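Local coordinates for protein NF-kappa-B inhibitor beta (Mus musculus, PDB 1OY3) that inhibits the transcription factor NF-kappa-B by binding it through ankyrin repeats and trapping it in the cytoplasm, at residues T194-A199 with L210-G215; T160-A165 with A182-P187; G78-H83 with L151-Y156. One frame throughout, in Å; residues are numbered along the deposited sequence.

Overall arrangement
The three contacts follow one another along the chain and across the ankyrin stack: contact 3 (78-83 with 151-156) closes first, then contact 2 (160-165 with 182-187), then contact 1 (194-199 with 210-215). Centres of contacts 3 and 2 lie about 10 Å apart, those of 2 and 1 about 9 Å, and those of 3 and 1 about 19 Å, so they lie nearly on a line, as expected for repeats stacked side by side. Each uses the start of a repeat's first helix: 81-85, 161-167 and 195-201. Consecutive contacts adjoin, through the Lys-186 NZ to Glu-152 OE2 salt bridge and Pro-195 packed on Leu-184 O, although a partly unmodelled segment separates repeats three and four.

Contact 1: residues T194-A199 with L210-G215; sequences TPLHLA and LLLKAG
In both Leu-196 and Leu-211 the first torsion places CG anti to the carbonyl carbon and beside the backbone N (chi1 -74° and -69°), and the two side chains slide past each other in opposite directions. The CD2 methyl of Leu-196 thereby reaches Leu-211 CB at 3.4 Å, closer than usual for two carbons and evidence of tight packing at this point. The same methyl also meets CG of Leu-212 at 3.9 Å; here the two side chains cross at about a right angle, and the branch of Leu-212 ending in CD2 lies against both methyls of Leu-196. The second focus of the contact is the CD1 methyl of Leu-211, which is received by three groups of helix 195-201: Pro-195 O at 3.6 Å, and the CB atoms of Pro-195 and Ala-199. Pro-195 and Ala-199 are one helical turn apart, and the methyl touches both.

These are the two antiparallel helices of the fifth ankyrin repeat, joined by a short connection, and the sequence TPLHLA is the signature that opens the first helix of such a repeat. Thr-194 is its N-cap and forms a capping box with His-197: Thr-194 OG1 accepts from His-197 N at 3.3 Å, while Thr-194 N donates to His-197 ND1 at 3.2 Å with an angle of 172° at the hydrogen. The His-197 side chain leaves its helix pointing away from 210-215 and makes no contact with it; its NE2 is bonded to Arg-226 O, in the following repeat. The second helix ends in a Schellman motif at Gly-215, whose positive phi suits glycine. On the side of the preceding repeat, Leu-162 covers Pro-195, and Val-166 packs on Ala-199.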
ATOM      1  N   THR C 194       2.053 -14.216   1.771  1.00 17.40           N
ATOM      2  CA  THR C 194       1.717 -14.295   3.190  1.00 18.99           C
ATOM      3  C   THR C 194       2.760 -13.446   3.915  1.00 12.04           C
ATOM      4  O   THR C 194       3.704 -12.952   3.297  1.00 10.49           O
ATOM      5  CB  THR C 194       1.875 -15.741   3.721  1.00 18.19           C
ATOM      6  OG1 THR C 194       3.233 -16.168   3.516  1.00 19.00           O
ATOM      7  CG2 THR C 194       0.943 -16.705   3.007  1.00 17.49           C
ATOM      8  N   PRO C 195       2.597 -13.251   5.235  1.00  9.68           N
ATOM      9  CA  PRO C 195       3.592 -12.464   5.955  1.00  7.12           C
ATOM     10  C   PRO C 195       4.989 -13.070   5.757  1.00 13.06           C
ATOM     11  O   PRO C 195       5.979 -12.348   5.598  1.00  9.73           O
ATOM     12  CB  PRO C 195       3.112 -12.564   7.389  1.00  9.59           C
ATOM     13  CG  PRO C 195       1.646 -12.520   7.226  1.00  5.65           C
ATOM     14  CD  PRO C 195       1.398 -13.455   6.066  1.00 10.52           C
ATOM     15  N   LEU C 196       5.067 -14.400   5.755  1.00 16.88           N
ATOM     16  CA  LEU C 196       6.347 -15.073   5.566  1.00 18.36           C
ATOM     17  C   LEU C 196       6.950 -14.762   4.202  1.00 18.77           C
ATOM     18  O   LEU C 196       8.163 -14.645   4.089  1.00 22.28           O
ATOM     19  CB  LEU C 196       6.203 -16.595   5.737  1.00 13.76           C
ATOM     20  CG  LEU C 196       6.027 -17.139   7.163  1.00 18.30           C
ATOM     21  CD1 LEU C 196       5.798 -18.647   7.119  1.00 18.43           C
ATOM     22  CD2 LEU C 196       7.249 -16.821   8.001  1.00 11.88           C
ATOM     23  N   HIS C 197       6.114 -14.632   3.167  1.00 21.86           N
ATOM     24  CA  HIS C 197       6.626 -14.311   1.832  1.00 22.75           C
ATOM     25  C   HIS C 197       7.182 -12.895   1.839  1.00 20.05           C
ATOM     26  O   HIS C 197       8.220 -12.624   1.233  1.00 16.93           O
ATOM     27  CB  HIS C 197       5.531 -14.390   0.760  1.00 23.66           C
ATOM     28  CG  HIS C 197       5.185 -15.782   0.329  1.00 23.45           C
ATOM     29  ND1 HIS C 197       4.072 -16.454   0.792  1.00 23.72           N
ATOM     30  CD2 HIS C 197       5.784 -16.613  -0.558  1.00 22.51           C
ATOM     31  CE1 HIS C 197       3.998 -17.636   0.205  1.00 21.75           C
ATOM     32  NE2 HIS C 197       5.025 -17.757  -0.618  1.00 21.80           N
ATOM     33  N   LEU C 198       6.486 -11.992   2.528  1.00 16.68           N
ATOM     34  CA  LEU C 198       6.931 -10.609   2.596  1.00 19.98           C
ATOM     35  C   LEU C 198       8.246 -10.498   3.348  1.00 20.72           C
ATOM     36  O   LEU C 198       9.131  -9.752   2.950  1.00 21.15           O
ATOM     37  CB  LEU C 198       5.864  -9.725   3.255  1.00 18.60           C
ATOM     38  CG  LEU C 198       4.519  -9.760   2.522  1.00 16.98           C
ATOM     39  CD1 LEU C 198       3.510  -8.905   3.254  1.00 28.01           C
ATOM     40  CD2 LEU C 198       4.692  -9.275   1.095  1.00 20.98           C
ATOM     41  N   ALA C 199       8.385 -11.244   4.433  1.00 22.02           N
ATOM     42  CA  ALA C 199       9.621 -11.185   5.198  1.00 24.15           C
ATOM     43  C   ALA C 199      10.782 -11.656   4.333  1.00 22.73           C
ATOM     44  O   ALA C 199      11.872 -11.093   4.392  1.00 26.80           O
ATOM     45  CB  ALA C 199       9.510 -12.041   6.449  1.00 22.44           C
ATOM     46  N   LEU C 210      10.591 -14.555  13.795  1.00 24.77           N
ATOM     47  CA  LEU C 210       9.486 -14.236  14.702  1.00 22.37           C
ATOM     48  C   LEU C 210       8.230 -14.901  14.166  1.00 21.85           C
ATOM     49  O   LEU C 210       7.534 -15.617  14.886  1.00 24.85           O
ATOM     50  CB  LEU C 210       9.261 -12.721  14.795  1.00 21.07           C
ATOM     51  CG  LEU C 210      10.239 -11.921  15.662  1.00 28.67           C
ATOM     52  CD1 LEU C 210       9.895 -10.428  15.603  1.00 26.00           C
ATOM     53  CD2 LEU C 210      10.182 -12.434  17.103  1.00 23.34           C
ATOM     54  N   LEU C 211       7.950 -14.670  12.888  1.00 21.99           N
ATOM     55  CA  LEU C 211       6.780 -15.263  12.259  1.00 20.33           C
ATOM     56  C   LEU C 211       6.818 -16.782  12.402  1.00 22.45           C
ATOM     57  O   LEU C 211       5.836 -17.406  12.819  1.00 21.66           O
ATOM     58  CB  LEU C 211       6.735 -14.884  10.774  1.00 21.02           C
ATOM     59  CG  LEU C 211       6.438 -13.406  10.505  1.00 16.64           C
ATOM     60  CD1 LEU C 211       6.653 -13.074   9.040  1.00 17.84           C
ATOM     61  CD2 LEU C 211       5.004 -13.118  10.931  1.00 15.48           C
ATOM     62  N   LEU C 212       7.959 -17.374  12.061  1.00 20.00           N
ATOM     63  CA  LEU C 212       8.097 -18.830  12.137  1.00 23.64           C
ATOM     64  C   LEU C 212       7.840 -19.395  13.533  1.00 21.83           C
ATOM     65  O   LEU C 212       7.008 -20.289  13.702  1.00 22.48           O
ATOM     66  CB  LEU C 212       9.485 -19.254  11.627  1.00 18.72           C
ATOM     67  CG  LEU C 212       9.584 -19.210  10.095  1.00 18.43           C
ATOM     68  CD1 LEU C 212      11.027 -19.435   9.651  1.00 16.15           C
ATOM     69  CD2 LEU C 212       8.639 -20.265   9.482  1.00  7.63           C
ATOM     70  N   LYS C 213       8.531 -18.868  14.537  1.00 26.62           N
ATOM     71  CA  LYS C 213       8.341 -19.354  15.895  1.00 26.45           C
ATOM     72  C   LYS C 213       6.880 -19.219  16.324  1.00 25.72           C
ATOM     73  O   LYS C 213       6.378 -20.054  17.082  1.00 24.17           O
ATOM     74  CB  LYS C 213       9.262 -18.608  16.869  1.00 31.27           C
ATOM     75  CG  LYS C 213      10.700 -18.502  16.373  1.00 35.12           C
ATOM     76  CD  LYS C 213      11.737 -18.818  17.440  1.00 34.36           C
ATOM     77  CE  LYS C 213      11.766 -17.798  18.564  1.00 38.84           C
ATOM     78  NZ  LYS C 213      12.902 -18.084  19.489  1.00 33.50           N
ATOM     79  N   ALA C 214       6.187 -18.190  15.835  1.00 21.37           N
ATOM     80  CA  ALA C 214       4.777 -18.008  16.199  1.00 16.34           C
ATOM     81  C   ALA C 214       3.844 -18.937  15.428  1.00 20.53           C
ATOM     82  O   ALA C 214       2.617 -18.871  15.581  1.00 20.91           O
ATOM     83  CB  ALA C 214       4.352 -16.563  16.004  1.00 18.33           C
ATOM     84  N   GLY C 215       4.416 -19.790  14.583  1.00 21.16           N
ATOM     85  CA  GLY C 215       3.609 -20.752  13.855  1.00 21.02           C
ATOM     86  C   GLY C 215       3.042 -20.393  12.495  1.00 25.59           C
ATOM     87  O   GLY C 215       2.036 -20.975  12.081  1.00 25.51           O
TER

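Contact 2: residues T160-A165 with A182-P187; sequences TPLHVA and ADLNKP
Leu-162, Lys-186 and His-163 bury the most surface here, and His-163 provides the direct polar link. Its NE2 donates to the backbone O of Lys-186 at 2.6 Å, with an angle of 159° at the hydrogen; the oxygen lies near the ring plane, whereas the nitrogen sits above the plane of the carbonyl. At the other ring nitrogen, ND1 accepts from Thr-160 N at 3.0 Å, so both nitrogens are engaged and the rotation of the imidazole is fixed. Beside this bond the aliphatic part of Lys-186 packs against the start of helix 161-167: its CG approaches His-163 CE1 at 3.8 Å and Thr-160 CG2 at 4.0 Å. From the CB-CG bond outward the lysine chain bends at three successive torsions, and its ammonium group meets Glu-152 in a salt bridge.

Leu-162 makes the apolar half. With CG anti to the backbone N (chi1 -176°), the branch is sent toward the turn, and the second torsion brings CD2 to it, 3.6 Å from both Leu-184 CD1 and Asp-183 O. That carbonyl also takes a hydrogen bond from a water, at 2.9 Å, and the water is bonded to Thr-160 OG1. The turn, type I from Asp-183 to Lys-186, is braced by an Asx turn in which Asp-183 OD1 accepts from Asn-185 N. Within the fourth ankyrin repeat the contact thus ties the start of the first helix to the loop leaving the second. Donation from NE2 and acceptance at ND1 are together consistent with a neutral imidazole protonated on NE2.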
ATOM      1  N   THR C 160      -2.833  -5.467   5.468  1.00 15.91           N
ATOM      2  CA  THR C 160      -3.351  -5.350   6.821  1.00 16.22           C
ATOM      3  C   THR C 160      -2.151  -4.777   7.565  1.00 15.30           C
ATOM      4  O   THR C 160      -1.060  -4.698   7.002  1.00 17.17           O
ATOM      5  CB  THR C 160      -3.672  -6.711   7.419  1.00 16.45           C
ATOM      6  OG1 THR C 160      -2.457  -7.457   7.550  1.00 14.75           O
ATOM      7  CG2 THR C 160      -4.645  -7.471   6.524  1.00 16.55           C
ATOM      8  N   PRO C 161      -2.322  -4.374   8.836  1.00 17.67           N
ATOM      9  CA  PRO C 161      -1.181  -3.818   9.570  1.00 14.88           C
ATOM     10  C   PRO C 161       0.055  -4.724   9.617  1.00 16.03           C
ATOM     11  O   PRO C 161       1.190  -4.238   9.484  1.00 14.53           O
ATOM     12  CB  PRO C 161      -1.763  -3.557  10.959  1.00 18.67           C
ATOM     13  CG  PRO C 161      -3.174  -3.164  10.640  1.00 22.11           C
ATOM     14  CD  PRO C 161      -3.567  -4.218   9.609  1.00 17.28           C
ATOM     15  N   LEU C 162      -0.149  -6.031   9.789  1.00  8.21           N
ATOM     16  CA  LEU C 162       0.996  -6.948   9.864  1.00 11.93           C
ATOM     17  C   LEU C 162       1.843  -6.897   8.591  1.00 10.37           C
ATOM     18  O   LEU C 162       3.085  -6.844   8.655  1.00 10.81           O
ATOM     19  CB  LEU C 162       0.533  -8.384  10.127  1.00 10.91           C
ATOM     20  CG  LEU C 162       1.687  -9.387  10.306  1.00 18.07           C
ATOM     21  CD1 LEU C 162       2.571  -8.978  11.484  1.00  8.67           C
ATOM     22  CD2 LEU C 162       1.116 -10.787  10.531  1.00 13.38           C
ATOM     23  N   HIS C 163       1.169  -6.933   7.443  1.00 11.88           N
ATOM     24  CA  HIS C 163       1.846  -6.849   6.152  1.00 12.63           C
ATOM     25  C   HIS C 163       2.754  -5.635   6.149  1.00 13.29           C
ATOM     26  O   HIS C 163       3.918  -5.712   5.761  1.00 14.34           O
ATOM     27  CB  HIS C 163       0.830  -6.687   5.024  1.00 10.17           C
ATOM     28  CG  HIS C 163       0.017  -7.907   4.762  1.00 14.25           C
ATOM     29  ND1 HIS C 163      -1.316  -7.846   4.412  1.00 11.32           N
ATOM     30  CD2 HIS C 163       0.347  -9.219   4.774  1.00 12.46           C
ATOM     31  CE1 HIS C 163      -1.770  -9.073   4.221  1.00 20.92           C
ATOM     32  NE2 HIS C 163      -0.781  -9.923   4.434  1.00 13.28           N
ATOM     33  N   VAL C 164       2.208  -4.504   6.579  1.00 15.69           N
ATOM     34  CA  VAL C 164       2.974  -3.265   6.628  1.00 18.22           C
ATOM     35  C   VAL C 164       4.168  -3.415   7.576  1.00 18.81           C
ATOM     36  O   VAL C 164       5.292  -3.094   7.208  1.00 17.60           O
ATOM     37  CB  VAL C 164       2.077  -2.075   7.077  1.00 15.88           C
ATOM     38  CG1 VAL C 164       2.838  -0.752   6.957  1.00 12.12           C
ATOM     39  CG2 VAL C 164       0.825  -2.026   6.205  1.00 21.77           C
ATOM     40  N   ALA C 165       3.938  -3.926   8.786  1.00 16.17           N
ATOM     41  CA  ALA C 165       5.042  -4.081   9.735  1.00 16.05           C
ATOM     42  C   ALA C 165       6.164  -4.958   9.163  1.00 17.03           C
ATOM     43  O   ALA C 165       7.343  -4.673   9.360  1.00 17.73           O
ATOM     44  CB  ALA C 165       4.531  -4.651  11.054  1.00  9.68           C
ATOM     45  N   ALA C 182      -2.887 -10.847  15.676  1.00 24.45           N
ATOM     46  CA  ALA C 182      -3.015 -10.634  14.236  1.00 20.75           C
ATOM     47  C   ALA C 182      -2.886 -11.965  13.480  1.00 20.75           C
ATOM     48  O   ALA C 182      -2.210 -12.892  13.932  1.00 19.37           O
ATOM     49  CB  ALA C 182      -1.952  -9.647  13.752  1.00 20.73           C
ATOM     50  N   ASP C 183      -3.547 -12.060  12.330  1.00 18.12           N
ATOM     51  CA  ASP C 183      -3.492 -13.282  11.521  1.00 16.55           C
ATOM     52  C   ASP C 183      -2.140 -13.384  10.798  1.00 13.96           C
ATOM     53  O   ASP C 183      -1.893 -12.686   9.817  1.00 12.30           O
ATOM     54  CB  ASP C 183      -4.645 -13.270  10.522  1.00 18.63           C
ATOM     55  CG  ASP C 183      -4.648 -14.473   9.606  1.00 23.28           C
ATOM     56  OD1 ASP C 183      -3.718 -15.315   9.675  1.00 23.08           O
ATOM     57  OD2 ASP C 183      -5.601 -14.565   8.808  1.00 26.94           O
ATOM     58  N   LEU C 184      -1.271 -14.266  11.288  1.00 12.18           N
ATOM     59  CA  LEU C 184       0.062 -14.452  10.706  1.00 12.04           C
ATOM     60  C   LEU C 184       0.115 -15.169   9.354  1.00 14.99           C
ATOM     61  O   LEU C 184       1.197 -15.329   8.781  1.00 16.41           O
ATOM     62  CB  LEU C 184       0.963 -15.203  11.698  1.00 16.91           C
ATOM     63  CG  LEU C 184       1.670 -14.461  12.850  1.00 20.56           C
ATOM     64  CD1 LEU C 184       0.959 -13.164  13.230  1.00 24.34           C
ATOM     65  CD2 LEU C 184       1.741 -15.398  14.032  1.00 17.22           C
ATOM     66  N   ASN C 185      -1.028 -15.603   8.832  1.00 15.96           N
ATOM     67  CA  ASN C 185      -1.017 -16.316   7.553  1.00 21.10           C
ATOM     68  C   ASN C 185      -1.740 -15.585   6.433  1.00 22.83           C
ATOM     69  O   ASN C 185      -1.739 -16.042   5.294  1.00 28.03           O
ATOM     70  CB  ASN C 185      -1.650 -17.703   7.711  1.00 21.98           C
ATOM     71  CG  ASN C 185      -0.942 -18.551   8.743  1.00 24.16           C
ATOM     72  OD1 ASN C 185       0.283 -18.676   8.720  1.00 25.16           O
ATOM     73  ND2 ASN C 185      -1.711 -19.147   9.654  1.00 20.43           N
ATOM     74  N   LYS C 186      -2.357 -14.457   6.772  1.00 21.48           N
ATOM     75  CA  LYS C 186      -3.132 -13.636   5.840  1.00 21.01           C
ATOM     76  C   LYS C 186      -2.399 -13.248   4.559  1.00 18.44           C
ATOM     77  O   LYS C 186      -1.435 -12.482   4.589  1.00 17.28           O
ATOM     78  CB  LYS C 186      -3.608 -12.369   6.564  1.00 18.23           C
ATOM     79  CG  LYS C 186      -4.414 -11.402   5.703  1.00 13.13           C
ATOM     80  CD  LYS C 186      -5.725 -11.995   5.208  1.00 20.96           C
ATOM     81  CE  LYS C 186      -6.654 -12.400   6.352  1.00 25.94           C
ATOM     82  NZ  LYS C 186      -7.090 -11.275   7.233  1.00 15.77           N
ATOM     83  N   PRO C 187      -2.863 -13.754   3.407  1.00 18.46           N
ATOM     84  CA  PRO C 187      -2.214 -13.428   2.132  1.00 21.10           C
ATOM     85  C   PRO C 187      -2.612 -12.038   1.638  1.00 18.58           C
ATOM     86  O   PRO C 187      -3.771 -11.658   1.770  1.00 22.65           O
ATOM     87  CB  PRO C 187      -2.747 -14.502   1.173  1.00 21.28           C
ATOM     88  CG  PRO C 187      -3.442 -15.512   2.063  1.00 22.83           C
ATOM     89  CD  PRO C 187      -3.970 -14.694   3.197  1.00 18.46           C
TER
HETATM   90  O   HOH W   1      -2.928  -9.963   9.384  1.00 24.54           O

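Contact 3: residues G78-H83 with L151-Y156; sequences GHTALH and LEAENY
Gly-78 sets its CA over the centre of the Tyr-156 ring, 3.4 Å from the centroid and only 7° off the normal, a CH-pi contact over the face. This is the tight end of the interface. Gly-78 has positive phi, and its lack of a side chain lets the ring come this close. From the same residue, Gly-78 O receives the CA-H of Asn-155 at 3.1 Å. Asn-155 holds CG between its backbone N and carbonyl carbon (chi1 56°), which sets the amide alongside His-79, with the two planes 80° apart; its CB lies over one face of the His-83 ring. The amide oxygen of Asn-155 is bonded to Asp-157 N and His-159 N. Tyr-156 O is hydrogen-bonded to a polar side chain of another protein chain, so the Tyr-156 end also borders the other protein.

Further along, Thr-80 CG2 meets Ala-153 CB at 3.8 Å, in ordinary packing. The looser side is marked by Leu-82 CD2, which reaches Leu-151 CD2 only at 4.4 Å, and by a water between the backbones. The water donates to both Gly-78 O, at 2.7 Å, and Glu-154 O, at 2.9 Å, bridging the two carbonyl oxygens. Ala-153 O sits at the edge of the His-83 ring, 3.0 Å from CE1, but the hydrogen-bond partner of NE2 is His-159 O.

Thr-80 and His-83 form a capping box, with Thr-80 N donating to ND1 at 3.2 Å, and T-A-L-H is a variant of the ankyrin T-P-L-H signature: the third repeat meets the chain leading into the fourth.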
ATOM      1  N   GLY C  78      -6.334   4.272   2.299  1.00 13.99           N
ATOM      2  CA  GLY C  78      -7.057   3.227   2.996  1.00 12.87           C
ATOM      3  C   GLY C  78      -6.359   2.852   4.296  1.00 19.19           C
ATOM      4  O   GLY C  78      -6.613   1.781   4.864  1.00 17.56           O
ATOM      5  N   HIS C  79      -5.473   3.727   4.771  1.00 12.54           N
ATOM      6  CA  HIS C  79      -4.740   3.461   6.003  1.00 16.91           C
ATOM      7  C   HIS C  79      -5.477   3.885   7.263  1.00 18.86           C
ATOM      8  O   HIS C  79      -5.934   5.024   7.366  1.00 21.78           O
ATOM      9  CB  HIS C  79      -3.393   4.186   5.993  1.00 16.95           C
ATOM     10  CG  HIS C  79      -2.530   3.851   4.819  1.00 20.37           C
ATOM     11  ND1 HIS C  79      -1.907   2.633   4.679  1.00 21.11           N
ATOM     12  CD2 HIS C  79      -2.183   4.580   3.731  1.00 22.21           C
ATOM     13  CE1 HIS C  79      -1.210   2.624   3.556  1.00 22.48           C
ATOM     14  NE2 HIS C  79      -1.361   3.793   2.963  1.00 17.79           N
ATOM     15  N   THR C  80      -5.603   2.971   8.220  1.00 17.31           N
ATOM     16  CA  THR C  80      -6.219   3.306   9.504  1.00 15.01           C
ATOM     17  C   THR C  80      -5.070   3.923  10.280  1.00 14.89           C
ATOM     18  O   THR C  80      -3.930   3.947   9.786  1.00 10.35           O
ATOM     19  CB  THR C  80      -6.647   2.065  10.289  1.00 14.68           C
ATOM     20  OG1 THR C  80      -5.507   1.214  10.463  1.00 17.12           O
ATOM     21  CG2 THR C  80      -7.743   1.305   9.558  1.00  9.36           C
ATOM     22  N   ALA C  81      -5.356   4.408  11.488  1.00 17.35           N
ATOM     23  CA  ALA C  81      -4.322   4.987  12.342  1.00 15.21           C
ATOM     24  C   ALA C  81      -3.273   3.912  12.640  1.00 15.18           C
ATOM     25  O   ALA C  81      -2.076   4.199  12.681  1.00 15.19           O
ATOM     26  CB  ALA C  81      -4.929   5.498  13.656  1.00  5.29           C
ATOM     27  N   LEU C  82      -3.726   2.674  12.848  1.00 11.84           N
ATOM     28  CA  LEU C  82      -2.802   1.574  13.129  1.00 11.96           C
ATOM     29  C   LEU C  82      -1.899   1.317  11.931  1.00 11.59           C
ATOM     30  O   LEU C  82      -0.734   0.995  12.103  1.00 10.94           O
ATOM     31  CB  LEU C  82      -3.549   0.269  13.483  1.00 11.69           C
ATOM     32  CG  LEU C  82      -2.629  -0.931  13.795  1.00 16.66           C
ATOM     33  CD1 LEU C  82      -1.686  -0.553  14.929  1.00 21.36           C
ATOM     34  CD2 LEU C  82      -3.445  -2.191  14.172  1.00  9.69           C
ATOM     35  N   HIS C  83      -2.434   1.440  10.719  1.00 13.67           N
ATOM     36  CA  HIS C  83      -1.627   1.217   9.514  1.00 13.56           C
ATOM     37  C   HIS C  83      -0.487   2.206   9.442  1.00 14.30           C
ATOM     38  O   HIS C  83       0.621   1.850   9.073  1.00 16.18           O
ATOM     39  CB  HIS C  83      -2.449   1.389   8.232  1.00 12.27           C
ATOM     40  CG  HIS C  83      -3.144   0.146   7.774  1.00 14.37           C
ATOM     41  ND1 HIS C  83      -4.497  -0.049   7.932  1.00 12.34           N
ATOM     42  CD2 HIS C  83      -2.672  -0.957   7.149  1.00 15.04           C
ATOM     43  CE1 HIS C  83      -4.832  -1.221   7.419  1.00 18.00           C
ATOM     44  NE2 HIS C  83      -3.741  -1.791   6.939  1.00 14.73           N
ATOM     45  N   LEU C 151      -6.821  -5.043  13.635  1.00 17.35           N
ATOM     46  CA  LEU C 151      -5.820  -6.012  13.231  1.00 19.66           C
ATOM     47  C   LEU C 151      -5.943  -6.524  11.816  1.00 19.26           C
ATOM     48  O   LEU C 151      -4.945  -6.814  11.168  1.00 19.24           O
ATOM     49  CB  LEU C 151      -5.830  -7.207  14.194  1.00 20.91           C
ATOM     50  CG  LEU C 151      -5.512  -6.909  15.660  1.00 28.42           C
ATOM     51  CD1 LEU C 151      -5.548  -8.223  16.444  1.00 25.18           C
ATOM     52  CD2 LEU C 151      -4.143  -6.233  15.778  1.00 18.13           C
ATOM     53  N   GLU C 152      -7.165  -6.659  11.336  1.00 18.09           N
ATOM     54  CA  GLU C 152      -7.339  -7.173   9.994  1.00 21.50           C
ATOM     55  C   GLU C 152      -7.891  -6.132   9.019  1.00 17.50           C
ATOM     56  O   GLU C 152      -8.333  -6.467   7.925  1.00 21.44           O
ATOM     57  CB  GLU C 152      -8.201  -8.434  10.050  1.00 23.92           C
ATOM     58  CG  GLU C 152      -7.556  -9.520  10.927  1.00 24.07           C
ATOM     59  CD  GLU C 152      -6.154  -9.894  10.454  1.00 30.44           C
ATOM     60  OE1 GLU C 152      -5.264 -10.127  11.310  1.00 25.32           O
ATOM     61  OE2 GLU C 152      -5.945  -9.965   9.224  1.00 31.68           O
ATOM     62  N   ALA C 153      -7.835  -4.864   9.418  1.00 18.48           N
ATOM     63  CA  ALA C 153      -8.293  -3.790   8.546  1.00 18.03           C
ATOM     64  C   ALA C 153      -7.340  -3.786   7.345  1.00 19.33           C
ATOM     65  O   ALA C 153      -6.128  -3.905   7.508  1.00 20.58           O
ATOM     66  CB  ALA C 153      -8.233  -2.441   9.278  1.00 15.88           C
ATOM     67  N   GLU C 154      -7.870  -3.672   6.137  1.00 14.76           N
ATOM     68  CA  GLU C 154      -6.980  -3.667   4.994  1.00 22.28           C
ATOM     69  C   GLU C 154      -7.008  -2.346   4.251  1.00 20.37           C
ATOM     70  O   GLU C 154      -8.067  -1.759   4.052  1.00 21.00           O
ATOM     71  CB  GLU C 154      -7.302  -4.828   4.030  1.00 23.92           C
ATOM     72  CG  GLU C 154      -8.616  -4.724   3.290  1.00 32.99           C
ATOM     73  CD  GLU C 154      -8.693  -5.669   2.091  1.00 39.04           C
ATOM     74  OE1 GLU C 154      -9.816  -5.911   1.594  1.00 40.56           O
ATOM     75  OE2 GLU C 154      -7.637  -6.162   1.636  1.00 31.36           O
ATOM     76  N   ASN C 155      -5.835  -1.871   3.850  1.00 20.78           N
ATOM     77  CA  ASN C 155      -5.775  -0.624   3.112  1.00 20.51           C
ATOM     78  C   ASN C 155      -6.055  -0.932   1.657  1.00 22.17           C
ATOM     79  O   ASN C 155      -6.343  -2.084   1.299  1.00 13.66           O
ATOM     80  CB  ASN C 155      -4.406   0.050   3.261  1.00 21.16           C
ATOM     81  CG  ASN C 155      -3.262  -0.846   2.831  1.00 18.38           C
ATOM     82  OD1 ASN C 155      -3.394  -1.633   1.895  1.00 13.32           O
ATOM     83  ND2 ASN C 155      -2.114  -0.710   3.507  1.00 20.40           N
ATOM     84  N   TYR C 156      -5.949   0.094   0.819  1.00 21.36           N
ATOM     85  CA  TYR C 156      -6.211  -0.044  -0.610  1.00 24.96           C
ATOM     86  C   TYR C 156      -5.102  -0.795  -1.353  1.00 25.66           C
ATOM     87  O   TYR C 156      -5.236  -1.103  -2.534  1.00 29.84           O
ATOM     88  CB  TYR C 156      -6.473   1.349  -1.209  1.00 21.77           C
ATOM     89  CG  TYR C 156      -7.648   2.056  -0.538  1.00 19.30           C
ATOM     90  CD1 TYR C 156      -7.750   3.452  -0.530  1.00 22.03           C
ATOM     91  CD2 TYR C 156      -8.658   1.325   0.086  1.00 14.31           C
ATOM     92  CE1 TYR C 156      -8.832   4.094   0.087  1.00 20.13           C
ATOM     93  CE2 TYR C 156      -9.738   1.954   0.703  1.00 25.58           C
ATOM     94  CZ  TYR C 156      -9.820   3.337   0.702  1.00 24.23           C
ATOM     95  OH  TYR C 156     -10.885   3.953   1.329  1.00 31.71           O
TER
HETATM   96  O   HOH W   2      -8.444   0.216   6.118  1.00 34.16           O